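Local structure of alpha-rhamnosidase (Dictyoglomus thermophilum, 6I60) at residues Y551-T563 / I604-P616. The protein probably hydrolyses terminal non-reducing alpha-L-rhamnose residues of alpha-L-rhamnosides, as a glycoside hydrolase. Numbering follows the deposited sequence.
With AE3 (2-(2-ethoxyethoxy)ethanol), chain H.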
ATOM      1  N   TYR A 551      11.600  -2.313 -13.680  1.00 50.28           N
ATOM      2  CA  TYR A 551      11.528  -1.646 -14.975  1.00 52.11           C
ATOM      3  C   TYR A 551      12.805  -0.858 -15.239  1.00 57.96           C
ATOM      4  O   TYR A 551      13.289  -0.799 -16.375  1.00 57.39           O
ATOM      5  CB  TYR A 551      10.302  -0.737 -15.036  1.00 55.26           C
ATOM      6  CG  TYR A 551       9.007  -1.436 -14.686  1.00 59.81           C
ATOM      7  CD1 TYR A 551       8.480  -2.419 -15.515  1.00 58.59           C
ATOM      8  CD2 TYR A 551       8.312  -1.117 -13.526  1.00 58.23           C
ATOM      9  CE1 TYR A 551       7.297  -3.062 -15.199  1.00 56.79           C
ATOM     10  CE2 TYR A 551       7.129  -1.757 -13.199  1.00 54.76           C
ATOM     11  CZ  TYR A 551       6.626  -2.726 -14.041  1.00 58.84           C
ATOM     12  OH  TYR A 551       5.449  -3.363 -13.723  1.00 65.08           O
ATOM     13  N   TRP A 552      13.359  -0.246 -14.196  1.00 59.49           N
ATOM     14  CA  TRP A 552      14.713   0.289 -14.210  1.00 57.94           C
ATOM     15  C   TRP A 552      15.607  -0.688 -13.456  1.00 67.13           C
ATOM     16  O   TRP A 552      15.400  -0.926 -12.261  1.00 58.35           O
ATOM     17  CB  TRP A 552      14.769   1.671 -13.561  1.00 60.70           C
ATOM     18  CG  TRP A 552      14.042   2.752 -14.301  1.00 64.20           C
ATOM     19  CD1 TRP A 552      13.496   2.673 -15.548  1.00 64.60           C
ATOM     20  CD2 TRP A 552      13.785   4.081 -13.833  1.00 60.00           C
ATOM     21  NE1 TRP A 552      12.913   3.873 -15.887  1.00 54.96           N
ATOM     22  CE2 TRP A 552      13.077   4.753 -14.850  1.00 59.30           C
ATOM     23  CE3 TRP A 552      14.085   4.768 -12.653  1.00 54.56           C
ATOM     24  CZ2 TRP A 552      12.665   6.078 -14.722  1.00 62.77           C
ATOM     25  CZ3 TRP A 552      13.677   6.083 -12.529  1.00 61.18           C
ATOM     26  CH2 TRP A 552      12.974   6.724 -13.557  1.00 60.39           C
ATOM     27  N   SER A 553      16.588  -1.260 -14.148  1.00 66.04           N
ATOM     28  CA  SER A 553      17.473  -2.242 -13.529  1.00 62.17           C
ATOM     29  C   SER A 553      18.569  -1.511 -12.762  1.00 64.50           C
ATOM     30  O   SER A 553      19.486  -0.944 -13.364  1.00 71.67           O
ATOM     31  CB  SER A 553      18.065  -3.172 -14.584  1.00 72.52           C
ATOM     32  OG  SER A 553      17.251  -4.316 -14.767  1.00 74.53           O
ATOM     33  N   ILE A 554      18.474  -1.518 -11.437  1.00 52.84           N
ATOM     34  CA  ILE A 554      19.495  -0.930 -10.570  1.00 59.87           C
ATOM     35  C   ILE A 554      19.936  -2.029  -9.610  1.00 55.88           C
ATOM     36  O   ILE A 554      19.360  -2.223  -8.535  1.00 49.44           O
ATOM     37  CB  ILE A 554      18.995   0.312  -9.828  1.00 52.12           C
ATOM     38  CG1 ILE A 554      18.816   1.470 -10.808  1.00 57.28           C
ATOM     39  CG2 ILE A 554      19.987   0.735  -8.756  1.00 56.18           C
ATOM     40  CD1 ILE A 554      17.383   1.770 -11.145  1.00 53.92           C
ATOM     41  N   TYR A 555      20.966  -2.773 -10.006  1.00 55.98           N
ATOM     42  CA  TYR A 555      21.545  -3.836  -9.207  1.00 55.88           C
ATOM     43  C   TYR A 555      23.025  -3.567  -8.973  1.00 55.30           C
ATOM     44  O   TYR A 555      23.728  -3.144  -9.896  1.00 65.37           O
ATOM     45  CB  TYR A 555      21.393  -5.199  -9.897  1.00 62.47           C
ATOM     46  CG  TYR A 555      19.986  -5.751  -9.955  1.00 54.69           C
ATOM     47  CD1 TYR A 555      19.164  -5.499 -11.046  1.00 55.64           C
ATOM     48  CD2 TYR A 555      19.491  -6.550  -8.933  1.00 52.80           C
ATOM     49  CE1 TYR A 555      17.882  -6.016 -11.111  1.00 54.60           C
ATOM     50  CE2 TYR A 555      18.210  -7.072  -8.988  1.00 52.06           C
ATOM     51  CZ  TYR A 555      17.411  -6.803 -10.079  1.00 50.15           C
ATOM     52  OH  TYR A 555      16.136  -7.319 -10.139  1.00 42.73           O
ATOM     53  N   PRO A 556      23.532  -3.794  -7.752  1.00 52.52           N
ATOM     54  CA  PRO A 556      22.752  -4.199  -6.579  1.00 54.03           C
ATOM     55  C   PRO A 556      22.089  -3.013  -5.894  1.00 55.11           C
ATOM     56  O   PRO A 556      22.253  -1.876  -6.336  1.00 60.12           O
ATOM     57  CB  PRO A 556      23.799  -4.836  -5.670  1.00 54.40           C
ATOM     58  CG  PRO A 556      25.055  -4.113  -6.001  1.00 56.67           C
ATOM     59  CD  PRO A 556      24.976  -3.739  -7.459  1.00 55.14           C
ATOM     60  N   GLY A 557      21.358  -3.274  -4.818  1.00 51.22           N
ATOM     61  CA  GLY A 557      20.594  -2.249  -4.138  1.00 59.01           C
ATOM     62  C   GLY A 557      21.317  -1.670  -2.937  1.00 57.52           C
ATOM     63  O   GLY A 557      22.182  -2.308  -2.342  1.00 58.52           O
ATOM     64  N   ASP A 558      20.955  -0.437  -2.598  1.00 51.32           N
ATOM     65  CA  ASP A 558      21.450   0.176  -1.377  1.00 51.79           C
ATOM     66  C   ASP A 558      20.914  -0.589  -0.169  1.00 48.30           C
ATOM     67  O   ASP A 558      19.747  -0.997  -0.163  1.00 50.79           O
ATOM     68  CB  ASP A 558      21.023   1.645  -1.307  1.00 54.34           C
ATOM     69  CG  ASP A 558      21.732   2.417  -0.205  1.00 56.29           C
ATOM     70  OD1 ASP A 558      21.405   2.207   0.983  1.00 56.67           O
ATOM     71  OD2 ASP A 558      22.612   3.242  -0.528  1.00 60.28           O
ATOM     72  N   PRO A 559      21.739  -0.821   0.854  1.00 47.59           N
ATOM     73  CA  PRO A 559      21.238  -1.541   2.038  1.00 49.24           C
ATOM     74  C   PRO A 559      20.048  -0.863   2.696  1.00 52.70           C
ATOM     75  O   PRO A 559      19.142  -1.551   3.182  1.00 57.60           O
ATOM     76  CB  PRO A 559      22.462  -1.585   2.961  1.00 54.27           C
ATOM     77  CG  PRO A 559      23.630  -1.487   2.037  1.00 52.17           C
ATOM     78  CD  PRO A 559      23.190  -0.580   0.924  1.00 50.27           C
ATOM     79  N   ALA A 560      20.016   0.473   2.715  1.00 54.15           N
ATOM     80  CA  ALA A 560      18.856   1.182   3.242  1.00 52.66           C
ATOM     81  C   ALA A 560      17.629   1.014   2.357  1.00 52.31           C
ATOM     82  O   ALA A 560      16.509   1.259   2.817  1.00 52.35           O
ATOM     83  CB  ALA A 560      19.172   2.669   3.407  1.00 45.65           C
ATOM     84  N   TRP A 561      17.819   0.610   1.103  1.00 54.40           N
ATOM     85  CA  TRP A 561      16.725   0.379   0.170  1.00 52.84           C
ATOM     86  C   TRP A 561      16.314  -1.090   0.140  1.00 54.80           C
ATOM     87  O   TRP A 561      15.135  -1.413   0.319  1.00 54.60           O
ATOM     88  CB  TRP A 561      17.134   0.849  -1.233  1.00 49.13           C
ATOM     89  CG  TRP A 561      16.704   2.251  -1.565  1.00 49.82           C
ATOM     90  CD1 TRP A 561      15.937   2.639  -2.624  1.00 54.74           C
ATOM     91  CD2 TRP A 561      17.023   3.446  -0.842  1.00 55.95           C
ATOM     92  NE1 TRP A 561      15.755   4.000  -2.604  1.00 55.07           N
ATOM     93  CE2 TRP A 561      16.411   4.520  -1.519  1.00 57.60           C
ATOM     94  CE3 TRP A 561      17.765   3.714   0.313  1.00 52.43           C
ATOM     95  CZ2 TRP A 561      16.516   5.837  -1.080  1.00 54.59           C
ATOM     96  CZ3 TRP A 561      17.868   5.023   0.746  1.00 52.18           C
ATOM     97  CH2 TRP A 561      17.247   6.067   0.052  1.00 52.79           C
ATOM     98  N   SER A 562      17.278  -1.990  -0.066  1.00 55.45           N
ATOM     99  CA  SER A 562      16.985  -3.412  -0.184  1.00 47.87           C
ATOM    100  C   SER A 562      16.477  -4.025   1.112  1.00 54.31           C
ATOM    101  O   SER A 562      15.996  -5.164   1.088  1.00 58.26           O
ATOM    102  CB  SER A 562      18.230  -4.165  -0.653  1.00 45.87           C
ATOM    103  OG  SER A 562      18.601  -3.772  -1.961  1.00 55.21           O
ATOM    104  N   THR A 563      16.568  -3.310   2.235  1.00 51.50           N
ATOM    105  CA  THR A 563      16.038  -3.814   3.496  1.00 51.32           C
ATOM    106  C   THR A 563      14.521  -3.945   3.488  1.00 51.21           C
ATOM    107  O   THR A 563      13.962  -4.506   4.437  1.00 45.41           O
ATOM    108  CB  THR A 563      16.461  -2.900   4.647  1.00 45.92           C
ATOM    109  OG1 THR A 563      16.155  -3.531   5.897  1.00 49.18           O
ATOM    110  CG2 THR A 563      15.726  -1.572   4.563  1.00 45.80           C
ATOM    111  N   ILE A 604      32.006  -3.853   7.714  1.00 63.50           N
ATOM    112  CA  ILE A 604      31.603  -2.472   7.481  1.00 61.42           C
ATOM    113  C   ILE A 604      31.295  -2.384   5.995  1.00 64.06           C
ATOM    114  O   ILE A 604      32.202  -2.487   5.158  1.00 71.64           O
ATOM    115  CB  ILE A 604      32.681  -1.463   7.910  1.00 55.85           C
ATOM    116  CG1 ILE A 604      32.885  -1.522   9.423  1.00 53.75           C
ATOM    117  CG2 ILE A 604      32.301  -0.040   7.525  1.00 57.98           C
ATOM    118  CD1 ILE A 604      33.436  -2.831   9.916  1.00 69.61           C
ATOM    119  N   VAL A 605      30.011  -2.268   5.659  1.00 60.08           N
ATOM    120  CA  VAL A 605      29.588  -2.178   4.265  1.00 59.99           C
ATOM    121  C   VAL A 605      29.875  -0.752   3.805  1.00 55.21           C
ATOM    122  O   VAL A 605      29.116   0.174   4.089  1.00 60.53           O
ATOM    123  CB  VAL A 605      28.116  -2.553   4.084  1.00 54.58           C
ATOM    124  CG1 VAL A 605      27.944  -4.059   4.100  1.00 57.33           C
ATOM    125  CG2 VAL A 605      27.296  -1.954   5.183  1.00 56.00           C
ATOM    126  N   SER A 606      30.996  -0.570   3.109  1.00 56.00           N
ATOM    127  CA  SER A 606      31.358   0.745   2.606  1.00 58.53           C
ATOM    128  C   SER A 606      30.528   1.159   1.400  1.00 64.06           C
ATOM    129  O   SER A 606      30.488   2.349   1.073  1.00 69.79           O
ATOM    130  CB  SER A 606      32.844   0.777   2.243  1.00 58.78           C
ATOM    131  OG  SER A 606      33.116   1.816   1.321  1.00 77.14           O
ATOM    132  N   PHE A 607      29.868   0.213   0.737  1.00 63.91           N
ATOM    133  CA  PHE A 607      29.082   0.529  -0.447  1.00 63.24           C
ATOM    134  C   PHE A 607      27.770   1.192  -0.050  1.00 64.61           C
ATOM    135  O   PHE A 607      27.055   0.702   0.830  1.00 63.43           O
ATOM    136  CB  PHE A 607      28.804  -0.730  -1.269  1.00 67.50           C
ATOM    137  CG  PHE A 607      27.738  -0.544  -2.316  1.00 76.04           C
ATOM    138  CD1 PHE A 607      26.527  -1.214  -2.220  1.00 69.29           C
ATOM    139  CD2 PHE A 607      27.943   0.310  -3.391  1.00 74.73           C
ATOM    140  CE1 PHE A 607      25.543  -1.039  -3.181  1.00 68.78           C
ATOM    141  CE2 PHE A 607      26.962   0.488  -4.353  1.00 63.54           C
ATOM    142  CZ  PHE A 607      25.762  -0.187  -4.248  1.00 64.09           C
ATOM    143  N   TYR A 608      27.462   2.308  -0.703  1.00 70.26           N
ATOM    144  CA  TYR A 608      26.188   2.990  -0.531  1.00 60.58           C
ATOM    145  C   TYR A 608      26.009   3.954  -1.691  1.00 55.06           C
ATOM    146  O   TYR A 608      26.983   4.490  -2.226  1.00 64.03           O
ATOM    147  CB  TYR A 608      26.112   3.736   0.806  1.00 56.64           C
ATOM    148  CG  TYR A 608      26.799   5.082   0.805  1.00 55.51           C
ATOM    149  CD1 TYR A 608      28.171   5.180   0.999  1.00 60.25           C
ATOM    150  CD2 TYR A 608      26.078   6.256   0.617  1.00 61.70           C
ATOM    151  CE1 TYR A 608      28.807   6.408   1.000  1.00 67.77           C
ATOM    152  CE2 TYR A 608      26.707   7.489   0.615  1.00 62.82           C
ATOM    153  CZ  TYR A 608      28.072   7.558   0.809  1.00 65.53           C
ATOM    154  OH  TYR A 608      28.706   8.781   0.810  1.00 71.93           O
ATOM    155  N   LYS A 609      24.757   4.162  -2.076  1.00 53.72           N
ATOM    156  CA  LYS A 609      24.412   5.100  -3.136  1.00 58.17           C
ATOM    157  C   LYS A 609      23.613   6.292  -2.642  1.00 56.45           C
ATOM    158  O   LYS A 609      23.916   7.428  -3.009  1.00 51.78           O
ATOM    159  CB  LYS A 609      23.623   4.384  -4.237  1.00 56.12           C
ATOM    160  CG  LYS A 609      24.391   3.263  -4.912  1.00 52.38           C
ATOM    161  CD  LYS A 609      23.535   2.554  -5.942  1.00 52.26           C
ATOM    162  CE  LYS A 609      22.612   1.545  -5.284  1.00 60.08           C
ATOM    163  NZ  LYS A 609      22.208   0.469  -6.229  1.00 54.84           N
ATOM    164  N   TYR A 610      22.609   6.057  -1.801  1.00 56.34           N
ATOM    165  CA  TYR A 610      21.724   7.105  -1.316  1.00 53.85           C
ATOM    166  C   TYR A 610      21.952   7.446   0.148  1.00 57.10           C
ATOM    167  O   TYR A 610      22.144   8.619   0.484  1.00 58.67           O
ATOM    168  CB  TYR A 610      20.262   6.690  -1.539  1.00 54.02           C
ATOM    169  CG  TYR A 610      20.032   5.983  -2.854  1.00 55.59           C
ATOM    170  CD1 TYR A 610      19.557   4.677  -2.890  1.00 58.24           C
ATOM    171  CD2 TYR A 610      20.297   6.618  -4.061  1.00 52.51           C
ATOM    172  CE1 TYR A 610      19.350   4.026  -4.091  1.00 56.26           C
ATOM    173  CE2 TYR A 610      20.092   5.974  -5.267  1.00 49.81           C
ATOM    174  CZ  TYR A 610      19.619   4.679  -5.276  1.00 53.00           C
ATOM    175  OH  TYR A 610      19.416   4.034  -6.473  1.00 58.42           O
ATOM    176  N   GLY A 611      21.943   6.448   1.029  1.00 54.14           N
ATOM    177  CA  GLY A 611      22.121   6.721   2.446  1.00 56.08           C
ATOM    178  C   GLY A 611      20.984   7.562   2.989  1.00 55.24           C
ATOM    179  O   GLY A 611      19.819   7.391   2.617  1.00 55.09           O
ATOM    180  N   ASP A 612      21.324   8.490   3.884  1.00 57.49           N
ATOM    181  CA  ASP A 612      20.355   9.449   4.417  1.00 46.21           C
ATOM    182  C   ASP A 612      19.979  10.416   3.296  1.00 49.45           C
ATOM    183  O   ASP A 612      20.507  11.523   3.175  1.00 61.88           O
ATOM    184  CB  ASP A 612      20.926  10.179   5.626  1.00 52.54           C
ATOM    185  CG  ASP A 612      19.857  10.591   6.617  1.00 52.07           C
ATOM    186  OD1 ASP A 612      18.730  10.058   6.541  1.00 44.61           O
ATOM    187  OD2 ASP A 612      20.146  11.451   7.476  1.00 56.64           O
ATOM    188  N   TRP A 613      19.041   9.974   2.461  1.00 54.25           N
ATOM    189  CA  TRP A 613      18.656  10.720   1.271  1.00 53.18           C
ATOM    190  C   TRP A 613      17.935  12.012   1.641  1.00 60.04           C
ATOM    191  O   TRP A 613      16.997  12.006   2.446  1.00 54.70           O
ATOM    192  CB  TRP A 613      17.757   9.851   0.391  1.00 51.64           C
ATOM    193  CG  TRP A 613      17.682  10.261  -1.048  1.00 54.01           C
ATOM    194  CD1 TRP A 613      16.558  10.601  -1.744  1.00 58.95           C
ATOM    195  CD2 TRP A 613      18.769  10.346  -1.977  1.00 57.40           C
ATOM    196  NE1 TRP A 613      16.878  10.902  -3.046  1.00 57.98           N
ATOM    197  CE2 TRP A 613      18.229  10.753  -3.214  1.00 55.02           C
ATOM    198  CE3 TRP A 613      20.144  10.126  -1.882  1.00 54.99           C
ATOM    199  CZ2 TRP A 613      19.018  10.937  -4.347  1.00 51.60           C
ATOM    200  CZ3 TRP A 613      20.925  10.307  -3.007  1.00 51.42           C
ATOM    201  CH2 TRP A 613      20.360  10.708  -4.223  1.00 51.52           C
ATOM    202  N   CYS A 614      18.388  13.119   1.052  1.00 60.65           N
ATOM    203  CA  CYS A 614      17.712  14.415   1.127  1.00 54.07           C
ATOM    204  C   CYS A 614      17.662  14.951   2.559  1.00 54.98           C
ATOM    205  O   CYS A 614      16.596  15.159   3.142  1.00 55.08           O
ATOM    206  CB  CYS A 614      16.310  14.333   0.518  1.00 49.53           C
ATOM    207  SG  CYS A 614      16.325  14.065  -1.260  1.00 55.01           S
ATOM    208  N   GLN A 615      18.847  15.175   3.119  1.00 56.84           N
ATOM    209  CA  GLN A 615      18.954  15.968   4.328  1.00 46.03           C
ATOM    210  C   GLN A 615      18.713  17.436   3.980  1.00 52.13           C
ATOM    211  O   GLN A 615      18.812  17.826   2.815  1.00 53.97           O
ATOM    212  CB  GLN A 615      20.329  15.781   4.967  1.00 51.32           C
ATOM    213  CG  GLN A 615      20.749  14.328   5.134  1.00 58.47           C
ATOM    214  CD  GLN A 615      22.091  14.182   5.830  1.00 59.00           C
ATOM    215  OE1 GLN A 615      22.989  15.007   5.655  1.00 52.10           O
ATOM    216  NE2 GLN A 615      22.232  13.129   6.628  1.00 55.43           N
ATOM    217  N   PRO A 616      18.368  18.264   4.967  1.00 56.24           N
ATOM    218  CA  PRO A 616      18.096  19.682   4.675  1.00 48.38           C
ATOM    219  C   PRO A 616      19.271  20.350   3.976  1.00 49.76           C
ATOM    220  O   PRO A 616      20.395  20.371   4.485  1.00 43.88           O
ATOM    221  CB  PRO A 616      17.842  20.283   6.062  1.00 42.50           C
ATOM    222  CG  PRO A 616      17.335  19.147   6.865  1.00 46.17           C
ATOM    223  CD  PRO A 616      18.058  17.927   6.368  1.00 46.23           C
TER
HETATM  224  C2  AE3 H1006      19.735  -7.939 -14.010  1.00 70.28           C
HETATM  225  O2  AE3 H1006      21.062  -7.697 -13.588  1.00 68.40           O
HETATM  226  C3  AE3 H1006      21.877  -7.127 -14.592  1.00 67.55           C
HETATM  227  C4  AE3 H1006      23.328  -7.257 -14.172  1.00 80.61           C
HETATM  228  O3  AE3 H1006      23.470  -6.769 -12.853  1.00 75.64           O
HETATM  229  C5  AE3 H1006      24.817  -6.697 -12.428  1.00 77.29           C
HETATM  230  C6  AE3 H1006      24.888  -5.928 -11.124  1.00 77.33           C
HETATM  231  O4  AE3 H1006      26.245  -5.613 -10.840  1.00 76.30           O
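An N-cap aspartate, D558, ties the start of the short helix 559-562 to the loop that passes Y608, K609 and Y610. Its carboxylate divides the work between its two oxygens. OD1 turns back to its own segment and takes the capping bond from A560 N through its anti lone pair, while OD2 reaches across to two successive backbone amides. K609 N meets D558 OD2 almost straight along the C-O bond, with 2.8 Å between K609 N and D558 OD2. Y610 N comes from above the carboxylate plane, with 3.1 Å between Y610 N and D558 OD2. CG of D558 stands anti to the backbone N (chi1 -169°), which carries the carboxylate out to these amides. Three N-H groups therefore hold the carboxylate and fix its rotation.

Both segments belong to the 6-hairpin glycosidase domain, which in this family forms an (alpha/alpha)6 barrel; 604-616 lies in the loop between helices 586-599 and 626-648. Next to the cap, W561 lies against Y610. CD1 of Y610 sits over the middle of one indole face, 3.4 Å from W561 CE2, with the ring planes inclined at 44°. Y610 CB adds a CH-pi contact over the six-membered ring, 3.8 Å from its centroid. At the edge of the same indole come W613 CB and the carbonyl oxygen of G611, the latter 3.6 Å from W561 CZ3.

Toward P556, the K609 chain bends at chi3 (-81°) and brings NZ to the carbonyl oxygen of P556, a hydrogen bond modelled too short for its length to be trusted. P556 follows a cis peptide bond, and its CG packs on F607 CE1 at 4.2 Å. D546, outside the two segments, joins these groups: its OD2 forms a salt bridge with K609 NZ and a hydrogen bond with Y610 OH, and its OD1 accepts from D558 N.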